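Local coordinates for pyruvate kinase (Pseudomonas aeruginosa, PDB 6QXL), which catalyses the last step of glycolysis, passing the phosphoryl group of phosphoenolpyruvate to ADP to give pyruvate and ATP, at the interface of chains A and B. Coordinates in Å, arbitrary orientation; residue numbers count along the deposited sequence, not the author numbering. Chains: chain A/B, Pyruvate kinase.

The interface of chains A and B. Residues chain A 261-262, 265, 304; chain B 303-304, 307, 342.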
# COMPACT_ATOMS: atom_id res chain seq x y z
N VAL A 261 -19.87 -4.87 -16.82
CA VAL A 261 -18.86 -3.95 -16.31
C VAL A 261 -17.71 -4.67 -15.63
O VAL A 261 -16.55 -4.36 -15.87
CB VAL A 261 -19.48 -2.91 -15.36
CG1 VAL A 261 -19.98 -3.54 -14.05
CG2 VAL A 261 -18.49 -1.79 -15.10
N GLY A 262 -18.03 -5.67 -14.81
CA GLY A 262 -17.01 -6.39 -14.07
C GLY A 262 -16.18 -7.28 -14.97
O GLY A 262 -14.96 -7.39 -14.79
N LYS A 265 -13.68 -5.42 -17.28
CA LYS A 265 -12.47 -5.08 -16.54
C LYS A 265 -11.60 -6.30 -16.28
O LYS A 265 -10.36 -6.20 -16.41
CB LYS A 265 -12.81 -4.35 -15.25
CG LYS A 265 -13.12 -2.87 -15.49
CD LYS A 265 -14.04 -2.27 -14.46
CE LYS A 265 -13.92 -0.73 -14.34
NZ LYS A 265 -14.45 0.03 -15.53
N ASN A 304 -13.80 5.36 -20.24
CA ASN A 304 -13.59 4.37 -19.19
C ASN A 304 -12.86 3.16 -19.70
O ASN A 304 -12.09 2.58 -18.96
CB ASN A 304 -14.90 3.99 -18.49
CG ASN A 304 -15.24 4.96 -17.36
OD1 ASN A 304 -14.57 4.96 -16.35
ND2 ASN A 304 -16.23 5.79 -17.55
N ALA B 303 -22.98 1.88 -14.92
CA ALA B 303 -22.20 0.98 -14.08
C ALA B 303 -20.92 1.66 -13.60
O ALA B 303 -20.53 1.53 -12.45
CB ALA B 303 -21.89 -0.29 -14.81
N ASN B 304 -20.26 2.39 -14.49
CA ASN B 304 -19.04 3.05 -14.09
C ASN B 304 -19.29 4.16 -13.10
O ASN B 304 -18.46 4.38 -12.24
CB ASN B 304 -18.23 3.55 -15.30
CG ASN B 304 -17.33 2.45 -15.86
OD1 ASN B 304 -16.37 2.05 -15.22
ND2 ASN B 304 -17.66 1.94 -17.02
N LEU B 307 -19.43 2.39 -9.83
CA LEU B 307 -18.09 2.07 -9.35
C LEU B 307 -17.32 3.31 -8.93
O LEU B 307 -16.55 3.22 -7.96
CB LEU B 307 -17.31 1.30 -10.38
CG LEU B 307 -17.94 -0.04 -10.82
CD1 LEU B 307 -16.96 -0.75 -11.76
CD2 LEU B 307 -18.25 -1.00 -9.70
N HIS B 342 -19.60 -5.97 -7.58
CA HIS B 342 -18.15 -5.86 -7.76
C HIS B 342 -17.44 -5.77 -6.40
O HIS B 342 -17.97 -5.15 -5.47
CB HIS B 342 -17.80 -4.62 -8.60
CG HIS B 342 -16.52 -4.74 -9.37
ND1 HIS B 342 -15.35 -4.15 -8.95
CD2 HIS B 342 -16.23 -5.35 -10.54
CE1 HIS B 342 -14.39 -4.40 -9.82
NE2 HIS B 342 -14.90 -5.14 -10.79
O HOH W 1 -13.08 -6.78 -12.65
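A:Val261, A:Gly262 and A:Lys265, on helix 260-273 of chain A, lie against B:Ala303, B:Asn304 and B:Leu307 on helix 296-307 of chain B, and A:Asn304 comes from the equivalent helix 296-307 of chain A, all with helical backbone torsions, while B:His342 reaches in from an extended loop residue (phi -56°, psi 142°). The small methyl CB of B:Ala303 lies against the branched side chain of A:Val261, 3.6 Å from its CB, a short side chain meeting a beta-branched one, which probably helps the two helices to approach closely. The CG2 methyl of A:Val261, anti to the backbone N, also touches CD1 of B:Leu307 at 3.8 Å, the two side chains running alongside in opposite senses. The long chain of A:Lys265 serves two purposes: its CE lies 4.0 Å from B:Leu307 CD1, and a bend at the end of the chain (chi4 70°) turns the terminal amino group toward B:Asn304. There NZ of A:Lys265 donates to the amide oxygen OD1 of B:Asn304 over 2.8 Å, approaching within the plane of the amide toward one of the oxygen's lone pairs. The same amide stacks on that of A:Asn304, its counterpart in the other chain; the side chains point toward each other and their amide faces lie nearly parallel, with CG of A:Asn304 3.6 Å from CG of B:Asn304. A flat polar group can both stack and accept the lysine bond. With no side chain, A:Gly262 lets the imidazole approach its CA, 3.8 Å from CD2 of B:His342. A water bridges the two residues, 2.9 Å from the carbonyl O of A:Gly262 and 3.1 Å from B:His342 NE2. The patch belongs to a two-fold interface of the homotetramer, where helices of the barrel domains pack together and the paired asparagines face each other across the symmetry axis.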